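Local atomic coordinates of S-M checkpoint control protein RAD4 (Schizosaccharomyces pombe, PDB entry 4BU0), a protein that acts as an adaptor essential for DNA replication and for the S-M checkpoint, its first two BRCT domains recognising phosphorylated Crb2. Residues C13-D18 with F52-Y57; V44-A49 with S72-V77; G9-C14 with A35-F40. All blocks are in the same frame, centred on the assembly; numbering follows the deposited sequence. Where two conformers were deposited one is given.

Contact 1. Residues C13-D18 with F52-Y57; sequences CCTSID and FDTPKY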
loop_
_atom_site.group_PDB
_atom_site.type_symbol
_atom_site.label_atom_id
_atom_site.label_comp_id
_atom_site.label_asym_id
_atom_site.label_seq_id
_atom_site.Cartn_x
_atom_site.Cartn_y
_atom_site.Cartn_z
ATOM N N CYS A 13 4.880 10.487 -10.219
ATOM C CA CYS A 13 4.752 11.227 -8.969
ATOM C C CYS A 13 5.129 10.261 -7.850
ATOM O O CYS A 13 4.904 9.060 -8.031
ATOM C CB CYS A 13 3.310 11.710 -8.838
ATOM S SG CYS A 13 2.979 12.760 -7.403
ATOM N N CYS A 14 5.705 10.757 -6.730
ATOM C CA CYS A 14 6.042 9.919 -5.571
ATOM C C CYS A 14 5.181 10.286 -4.390
ATOM O O CYS A 14 4.786 11.459 -4.229
ATOM C CB CYS A 14 7.514 10.057 -5.177
ATOM S SG CYS A 14 8.681 9.440 -6.407
ATOM N N THR A 15 4.965 9.303 -3.488
ATOM C CA THR A 15 4.329 9.576 -2.202
ATOM C C THR A 15 5.070 8.770 -1.149
ATOM O O THR A 15 5.313 7.567 -1.340
ATOM C CB THR A 15 2.809 9.363 -2.189
ATOM O OG1 THR A 15 2.311 9.826 -0.930
ATOM C CG2 THR A 15 2.364 7.917 -2.414
ATOM N N SER A 16 5.466 9.444 -0.032
ATOM C CA SER A 16 6.196 8.810 1.071
ATOM C C SER A 16 7.453 8.078 0.614
ATOM O O SER A 16 7.730 6.938 1.025
ATOM C CB SER A 16 5.292 7.865 1.856
ATOM O OG SER A 16 4.448 8.625 2.700
ATOM N N ILE A 17 8.251 8.749 -0.230
ATOM C CA ILE A 17 9.533 8.264 -0.694
ATOM C C ILE A 17 10.551 9.241 -0.110
ATOM O O ILE A 17 10.365 10.447 -0.270
ATOM C CB ILE A 17 9.625 8.141 -2.239
ATOM C CG1 ILE A 17 8.509 7.190 -2.790
ATOM C CG2 ILE A 17 11.014 7.653 -2.660
ATOM C CD1 ILE A 17 8.678 5.683 -2.415
ATOM N N ASP A 18 11.584 8.723 0.563
ATOM C CA ASP A 18 12.636 9.547 1.182
ATOM C C ASP A 18 13.371 10.377 0.117
ATOM O O ASP A 18 13.454 9.961 -1.044
ATOM C CB ASP A 18 13.619 8.658 1.948
ATOM C CG ASP A 18 13.050 7.948 3.175
ATOM O OD1 ASP A 18 11.904 8.268 3.580
ATOM O OD2 ASP A 18 13.756 7.083 3.738
ATOM N N PHE A 52 0.665 3.686 2.273
ATOM C CA PHE A 52 -0.715 3.842 1.833
ATOM C C PHE A 52 -1.393 4.994 2.572
ATOM O O PHE A 52 -2.434 5.463 2.115
ATOM C CB PHE A 52 -1.516 2.538 2.080
ATOM C CG PHE A 52 -1.599 2.173 3.548
ATOM C CD1 PHE A 52 -2.609 2.678 4.346
ATOM C CD2 PHE A 52 -0.654 1.342 4.128
ATOM C CE1 PHE A 52 -2.645 2.395 5.724
ATOM C CE2 PHE A 52 -0.701 1.043 5.491
ATOM C CZ PHE A 52 -1.697 1.569 6.277
ATOM N N ASP A 53 -0.849 5.424 3.736
ATOM C CA ASP A 53 -1.513 6.426 4.558
ATOM C C ASP A 53 -1.071 7.833 4.183
ATOM O O ASP A 53 -0.433 8.529 4.980
ATOM C CB ASP A 53 -1.263 6.164 6.053
ATOM C CG ASP A 53 -2.191 6.956 6.953
ATOM O OD1 ASP A 53 -3.131 7.597 6.423
ATOM O OD2 ASP A 53 -1.985 6.929 8.190
ATOM N N THR A 54 -1.377 8.227 2.955
ATOM C CA THR A 54 -1.077 9.577 2.472
ATOM C C THR A 54 -2.231 10.112 1.640
ATOM O O THR A 54 -2.906 9.348 0.945
ATOM C CB THR A 54 0.219 9.643 1.604
ATOM O OG1 THR A 54 -0.069 9.156 0.289
ATOM C CG2 THR A 54 1.426 8.943 2.229
ATOM N N PRO A 55 -2.390 11.454 1.576
ATOM C CA PRO A 55 -3.435 12.024 0.723
ATOM C C PRO A 55 -3.311 11.651 -0.773
ATOM O O PRO A 55 -4.333 11.417 -1.435
ATOM C CB PRO A 55 -3.241 13.534 0.920
ATOM C CG PRO A 55 -2.700 13.658 2.282
ATOM C CD PRO A 55 -1.745 12.498 2.404
ATOM N N LYS A 56 -2.061 11.568 -1.308
ATOM C CA LYS A 56 -1.884 11.175 -2.718
ATOM C C LYS A 56 -2.353 9.747 -2.942
ATOM O O LYS A 56 -3.059 9.454 -3.902
ATOM C CB LYS A 56 -0.414 11.272 -3.145
ATOM C CG LYS A 56 0.097 12.702 -3.369
ATOM C CD LYS A 56 1.581 12.667 -3.718
ATOM C CE LYS A 56 2.125 14.068 -3.991
ATOM N NZ LYS A 56 3.611 14.026 -4.112
ATOM N N TYR A 57 -1.920 8.823 -2.037
ATOM C CA TYR A 57 -2.335 7.444 -2.199
ATOM C C TYR A 57 -3.843 7.319 -2.087
ATOM O O TYR A 57 -4.474 6.647 -2.896
ATOM C CB TYR A 57 -1.647 6.571 -1.132
ATOM C CG TYR A 57 -1.901 5.092 -1.303
ATOM C CD1 TYR A 57 -3.119 4.518 -0.920
ATOM C CD2 TYR A 57 -0.903 4.245 -1.775
ATOM C CE1 TYR A 57 -3.353 3.156 -1.074
ATOM C CE2 TYR A 57 -1.119 2.869 -1.910
ATOM C CZ TYR A 57 -2.339 2.326 -1.521
ATOM O OH TYR A 57 -2.559 0.969 -1.645
#

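Contact 2. Residues V44-A49 with S72-V77; sequences VTHLIA and SEWIPV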
loop_
_atom_site.group_PDB
_atom_site.type_symbol
_atom_site.label_atom_id
_atom_site.label_comp_id
_atom_site.label_asym_id
_atom_site.label_seq_id
_atom_site.Cartn_x
_atom_site.Cartn_y
_atom_site.Cartn_z
ATOM N N VAL A 44 -0.837 12.733 -14.053
ATOM C CA VAL A 44 -0.012 11.654 -13.510
ATOM C C VAL A 44 -0.503 10.299 -14.039
ATOM O O VAL A 44 -1.724 10.039 -14.110
ATOM C CB VAL A 44 -0.002 11.707 -11.963
ATOM C CG1 VAL A 44 0.527 10.401 -11.339
ATOM C CG2 VAL A 44 0.819 12.889 -11.480
ATOM N N THR A 45 0.442 9.415 -14.415
ATOM C CA THR A 45 0.095 8.095 -14.916
ATOM C C THR A 45 0.532 6.998 -13.927
ATOM O O THR A 45 -0.030 5.892 -13.916
ATOM C CB THR A 45 0.721 7.863 -16.302
ATOM O OG1 THR A 45 2.154 7.930 -16.214
ATOM C CG2 THR A 45 0.249 8.887 -17.334
ATOM N N HIS A 46 1.627 7.263 -13.181
ATOM C CA HIS A 46 2.220 6.292 -12.280
ATOM C C HIS A 46 2.570 6.969 -10.980
ATOM O O HIS A 46 3.223 8.016 -10.994
ATOM C CB HIS A 46 3.475 5.674 -12.915
ATOM C CG HIS A 46 3.155 4.833 -14.121
ATOM N ND1 HIS A 46 2.711 5.413 -15.318
ATOM C CD2 HIS A 46 3.164 3.483 -14.274
ATOM C CE1 HIS A 46 2.439 4.399 -16.131
ATOM N NE2 HIS A 46 2.721 3.222 -15.567
ATOM N N LEU A 47 2.116 6.388 -9.850
ATOM C CA LEU A 47 2.396 6.919 -8.527
ATOM C C LEU A 47 3.292 5.916 -7.820
ATOM O O LEU A 47 2.877 4.785 -7.569
ATOM C CB LEU A 47 1.083 7.163 -7.737
ATOM C CG LEU A 47 1.223 7.637 -6.307
ATOM C CD1 LEU A 47 1.773 9.100 -6.241
ATOM C CD2 LEU A 47 -0.155 7.577 -5.595
ATOM N N ILE A 48 4.521 6.344 -7.511
ATOM C CA ILE A 48 5.482 5.487 -6.817
ATOM C C ILE A 48 5.230 5.732 -5.334
ATOM O O ILE A 48 5.353 6.861 -4.872
ATOM C CB ILE A 48 6.920 5.826 -7.280
ATOM C CG1 ILE A 48 7.064 5.482 -8.808
ATOM C CG2 ILE A 48 7.946 5.039 -6.412
ATOM C CD1 ILE A 48 8.346 6.050 -9.401
ATOM N N ALA A 49 4.819 4.691 -4.602
ATOM C CA ALA A 49 4.402 4.878 -3.210
ATOM C C ALA A 49 5.229 4.099 -2.206
ATOM O O ALA A 49 5.541 2.926 -2.444
ATOM C CB ALA A 49 2.954 4.440 -3.084
ATOM N N SER A 72 9.041 1.455 -5.267
ATOM C CA SER A 72 10.195 2.326 -5.417
ATOM C C SER A 72 11.287 1.729 -6.282
ATOM O O SER A 72 12.107 2.481 -6.795
ATOM C CB SER A 72 10.770 2.639 -4.044
ATOM O OG SER A 72 11.200 1.438 -3.425
ATOM N N GLU A 73 11.310 0.399 -6.432
ATOM C CA GLU A 73 12.365 -0.253 -7.208
ATOM C C GLU A 73 12.105 -0.191 -8.716
ATOM O O GLU A 73 13.019 -0.476 -9.496
ATOM C CB GLU A 73 12.546 -1.722 -6.758
ATOM C CG GLU A 73 11.615 -2.736 -7.418
ATOM C CD GLU A 73 10.670 -3.595 -6.591
ATOM O OE1 GLU A 73 11.065 -4.022 -5.481
ATOM O OE2 GLU A 73 9.560 -3.908 -7.090
ATOM N N TRP A 74 10.859 0.152 -9.145
ATOM C CA TRP A 74 10.556 0.146 -10.568
ATOM C C TRP A 74 11.516 0.960 -11.431
ATOM O O TRP A 74 12.149 0.414 -12.338
ATOM C CB TRP A 74 9.107 0.603 -10.806
ATOM C CG TRP A 74 8.761 0.737 -12.253
ATOM C CD1 TRP A 74 9.010 -0.171 -13.251
ATOM C CD2 TRP A 74 8.166 1.878 -12.878
ATOM N NE1 TRP A 74 8.593 0.340 -14.471
ATOM C CE2 TRP A 74 8.063 1.590 -14.264
ATOM C CE3 TRP A 74 7.666 3.103 -12.394
ATOM C CZ2 TRP A 74 7.529 2.511 -15.180
ATOM C CZ3 TRP A 74 7.097 3.995 -13.303
ATOM C CH2 TRP A 74 7.048 3.694 -14.675
ATOM N N ILE A 75 11.635 2.252 -11.155
ATOM C CA ILE A 75 12.454 3.109 -12.013
ATOM C C ILE A 75 13.943 2.706 -11.958
ATOM O O ILE A 75 14.542 2.538 -13.020
ATOM C CB ILE A 75 12.229 4.592 -11.702
ATOM C CG1 ILE A 75 10.817 5.071 -12.188
ATOM C CG2 ILE A 75 13.370 5.459 -12.285
ATOM C CD1 ILE A 75 10.599 5.005 -13.751
ATOM N N PRO A 76 14.557 2.474 -10.781
ATOM C CA PRO A 76 15.956 2.034 -10.802
ATOM C C PRO A 76 16.173 0.736 -11.576
ATOM O O PRO A 76 17.169 0.628 -12.294
ATOM C CB PRO A 76 16.267 1.854 -9.311
ATOM C CG PRO A 76 15.399 2.886 -8.641
ATOM C CD PRO A 76 14.091 2.727 -9.405
ATOM N N VAL A 77 15.233 -0.250 -11.490
ATOM C CA VAL A 77 15.415 -1.502 -12.206
ATOM C C VAL A 77 15.267 -1.275 -13.734
ATOM O O VAL A 77 16.071 -1.786 -14.536
ATOM C CB VAL A 77 14.465 -2.614 -11.684
ATOM C CG1 VAL A 77 14.503 -3.849 -12.579
ATOM C CG2 VAL A 77 14.831 -2.999 -10.242
HETATM O O HOH W 1 7.846 1.272 -2.600
#

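Contact 3. Residues G9-C14 with A35-F40; sequences GFVICC and AYRSDF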
loop_
_atom_site.group_PDB
_atom_site.type_symbol
_atom_site.label_atom_id
_atom_site.label_comp_id
_atom_site.label_asym_id
_atom_site.label_seq_id
_atom_site.Cartn_x
_atom_site.Cartn_y
_atom_site.Cartn_z
ATOM N N GLY A 9 5.752 10.194 -22.468
ATOM C CA GLY A 9 4.322 10.115 -22.208
ATOM C C GLY A 9 3.976 9.690 -20.794
ATOM O O GLY A 9 2.821 9.847 -20.366
ATOM N N PHE A 10 4.959 9.127 -20.051
ATOM C CA PHE A 10 4.703 8.786 -18.648
ATOM C C PHE A 10 4.823 10.025 -17.792
ATOM O O PHE A 10 5.662 10.889 -18.073
ATOM C CB PHE A 10 5.714 7.739 -18.141
ATOM C CG PHE A 10 5.495 6.323 -18.575
ATOM C CD1 PHE A 10 5.562 5.970 -19.922
ATOM C CD2 PHE A 10 5.329 5.314 -17.632
ATOM C CE1 PHE A 10 5.379 4.641 -20.318
ATOM C CE2 PHE A 10 5.169 3.976 -18.028
ATOM C CZ PHE A 10 5.179 3.652 -19.364
ATOM N N VAL A 11 4.010 10.114 -16.717
ATOM C CA VAL A 11 4.024 11.250 -15.798
ATOM C C VAL A 11 4.085 10.621 -14.422
ATOM O O VAL A 11 3.111 10.005 -13.978
ATOM C CB VAL A 11 2.836 12.219 -15.992
ATOM C CG1 VAL A 11 2.949 13.396 -15.028
ATOM C CG2 VAL A 11 2.772 12.718 -17.442
ATOM N N ILE A 12 5.256 10.725 -13.792
ATOM C CA ILE A 12 5.491 10.040 -12.522
ATOM C C ILE A 12 5.448 10.985 -11.340
ATOM O O ILE A 12 5.903 12.112 -11.409
ATOM C CB ILE A 12 6.856 9.325 -12.656
ATOM C CG1 ILE A 12 6.722 8.163 -13.688
ATOM C CG2 ILE A 12 7.429 8.850 -11.287
ATOM C CD1 ILE A 12 8.015 7.659 -14.252
ATOM N N CYS A 13 4.880 10.487 -10.219
ATOM C CA CYS A 13 4.752 11.227 -8.969
ATOM C C CYS A 13 5.129 10.261 -7.850
ATOM O O CYS A 13 4.904 9.060 -8.031
ATOM C CB CYS A 13 3.310 11.710 -8.838
ATOM S SG CYS A 13 2.979 12.760 -7.403
ATOM N N CYS A 14 5.705 10.757 -6.730
ATOM C CA CYS A 14 6.042 9.919 -5.571
ATOM C C CYS A 14 5.181 10.286 -4.390
ATOM O O CYS A 14 4.786 11.459 -4.229
ATOM C CB CYS A 14 7.514 10.057 -5.177
ATOM S SG CYS A 14 8.681 9.440 -6.407
ATOM N N ALA A 35 7.944 12.612 -17.569
ATOM C CA ALA A 35 7.780 13.841 -16.829
ATOM C C ALA A 35 7.770 13.431 -15.352
ATOM O O ALA A 35 7.317 12.327 -15.016
ATOM C CB ALA A 35 6.456 14.531 -17.207
ATOM N N TYR A 36 8.261 14.275 -14.482
ATOM C CA TYR A 36 8.270 14.024 -13.049
ATOM C C TYR A 36 7.546 15.160 -12.384
ATOM O O TYR A 36 7.918 16.336 -12.576
ATOM C CB TYR A 36 9.701 13.900 -12.501
ATOM C CG TYR A 36 9.694 13.686 -11.007
ATOM C CD1 TYR A 36 9.411 12.434 -10.467
ATOM C CD2 TYR A 36 9.875 14.751 -10.128
ATOM C CE1 TYR A 36 9.341 12.241 -9.090
ATOM C CE2 TYR A 36 9.798 14.572 -8.748
ATOM C CZ TYR A 36 9.515 13.315 -8.237
ATOM O OH TYR A 36 9.475 13.103 -6.881
ATOM N N ARG A 37 6.509 14.827 -11.589
ATOM C CA ARG A 37 5.704 15.841 -10.919
ATOM C C ARG A 37 5.768 15.685 -9.407
ATOM O O ARG A 37 5.549 14.576 -8.886
ATOM C CB ARG A 37 4.247 15.770 -11.399
ATOM C CG ARG A 37 4.032 16.062 -12.869
ATOM C CD ARG A 37 4.215 17.552 -13.200
ATOM N NE ARG A 37 4.281 17.770 -14.642
ATOM C CZ ARG A 37 5.411 17.792 -15.349
ATOM N NH1 ARG A 37 6.594 17.629 -14.742
ATOM N NH2 ARG A 37 5.374 17.957 -16.656
ATOM N N SER A 38 6.081 16.798 -8.696
ATOM C CA SER A 38 6.156 16.799 -7.235
ATOM C C SER A 38 4.731 16.814 -6.668
ATOM O O SER A 38 4.471 16.154 -5.657
ATOM C CB SER A 38 6.970 17.992 -6.752
ATOM O OG SER A 38 6.527 19.149 -7.436
ATOM N N ASP A 39 3.814 17.552 -7.309
ATOM C CA ASP A 39 2.391 17.553 -6.961
ATOM C C ASP A 39 1.733 16.410 -7.712
ATOM O O ASP A 39 2.179 16.028 -8.807
ATOM C CB ASP A 39 1.695 18.881 -7.361
ATOM C CG ASP A 39 2.143 20.116 -6.603
ATOM O OD1 ASP A 39 2.515 19.989 -5.414
ATOM O OD2 ASP A 39 2.070 21.224 -7.183
ATOM N N PHE A 40 0.634 15.888 -7.174
ATOM C CA PHE A 40 -0.115 14.898 -7.893
ATOM C C PHE A 40 -1.031 15.689 -8.846
ATOM O O PHE A 40 -2.057 16.223 -8.416
ATOM C CB PHE A 40 -0.880 14.025 -6.880
ATOM C CG PHE A 40 -1.708 12.859 -7.375
ATOM C CD1 PHE A 40 -2.075 12.753 -8.713
ATOM C CD2 PHE A 40 -2.172 11.888 -6.487
ATOM C CE1 PHE A 40 -2.870 11.690 -9.162
ATOM C CE2 PHE A 40 -2.978 10.838 -6.932
ATOM C CZ PHE A 40 -3.294 10.721 -8.269
HETATM O O HOH W 2 6.673 13.396 -6.449
#

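Contact 1. Residues C13-D18 with F52-Y57
T15 turns OG1 anti to its backbone N (chi1 -173°), while T54 holds its own OG1 in the crowded position between backbone N and carbonyl carbon (chi1 78°), and the two hydroxyls meet where the side chains cross obliquely. This is the phosphopeptide pocket of the first BRCT domain, built where strand 11-15 ends and helix 55-63 begins. T15 OG1, S16 N and K56 NZ all bond the modified, presumably phosphorylated, side chain of the bound Crb2 peptide, and T54 illustrates how a second-shell residue positions such a first-shell group. Its OG1 donates to T15 OG1 at 2.8 Å, an arrangement consistent with T15 offering its own proton to the peptide. The same T54 OG1 accepts from Y57 N at 3.0 Å and so serves as the N-cap of the helix. A valine in place of T54 would lack this hydroxyl and would probably leave Y57 N uncapped and T15 OG1 freer to turn away from the peptide. From the first turn of the helix, K56 passes T15 with its CB, 3.8 Å from T15 OG1, and its chain, extended beyond CG, ends at C14 O and C13. NZ is gripped by C14 O, by S38 O and by the peptide, which probably favours the charged amine and limits its freedom to turn. The side chain of C13 comes in beside its tip, SG standing 3.6 Å from K56 NZ. The bond from K56 NZ to C14 O spans 2.8 Å, with a C=O...N angle of 172°, nearly along the C=O axis.

Contact 2. Residues V44-A49 with S72-V77
S72 meets I48 through its backbone: I48 CG2 rests 3.7 Å from S72 CA, closer than it comes to the serine side chain. A water joins the two segments beside this contact, donating to A49 O at 2.8 Å and accepting from S72 N at 2.9 Å, and thus serves two main-chain groups that lie too far apart to bond each other. W74 comes next and carries the aromatic part of the contact. The bond to its CB points toward the strand, and CG stands anti to the backbone N (chi1 175°). At the far end of the indole, W74 CH2 lies over one face of the H46 imidazole, 3.9 Å from H46 CD2. The planes of the two rings differ by only 25°, yet they are slid so far apart that they barely overlap. H46 is steadied at its edge as well: in the imidazole plane, H46 ND1 and T45 OG1 share a hydrogen bond of 2.7 Å. The indole N-H is also held, W74 NE1 bonding L92 O. I75 closes the sequence of contacts. Its CG1 packs 3.9 Å from I48 CD1, the two side chains crossing at about a right angle, while I75 CD1 lies over the indole of W74, offset toward the rim. One isoleucine, I48, thus divides its branches, CG2 going to S72 and CD1 to I75 and W74. In this BRCT fold, helix 74-83 and helix 19-31 pack on the same face of the parallel sheet: I48 touches I25, I75 touches K28 of helix 19-31 and I12 of strand 11-15, and M70 of strand 68-70 flanks H46 and I48.

Contact 3. Residues G9-C14 with A35-F40
V11 with A35 and I12 with Y36 form two parallel bridges, held by three main-chain hydrogen bonds: A35 N to F10 O, I12 N to A35 O at 2.9 Å, and R37 N to I12 O at 2.8 Å. CA-H...O contacts supplement them, the shortest bringing C13 CA 3.4 Å from R37 O. A water extends the ladder where the strands part, accepting from C14 N, donating to R37 O and bonding Y36 OH. Apolar packing differs between the faces. On that of V11, its CG1 meets R37 CG at 3.6 Å and its CG2 meets A35 CB; on that of I12, CG2 approaches Y36 CD1 at 4.2 Å. Sulfur contacts finish the join. C14 SG lies in the plane of the Y36 ring, at its edge, 3.9 Å from CE1 of that tyrosine, and C13 SG packs on F40 CB at 4.1 Å. The pairing closes a beta-alpha-beta crossover: helix 19-31 covers the I12 and Y36 face through A29, R22 and S26, strand 46-49 flanks strand 11-15 on its other side, and F40 pairs in an antiparallel ladder with the bound peptide, so that beta structure continues across the interface.

Overall arrangement
Strand 11-15, an inner strand of the four-stranded sheet, between 35-36 and 46-49, takes part directly in contacts 1 and 3 and backs contact 2 through its bonds to strand 46-49. Contacts 1 and 2 are buried; contact 3, at the outer strand 35-36, is only partly so. Their chemistry follows their place. At the strand's C-terminal end, contact 1 is polar and serves the modified side chain of the peptide. Contact 2, on the sheet face under helix 74-83, is chiefly apolar and aromatic, while contact 3 relies on main-chain pairing. K56 ties contact 1 to contact 3 through S38 O, I48 CD1 packs on I12 CG2 between contacts 2 and 3, and the bound peptide touches both 1 and 3.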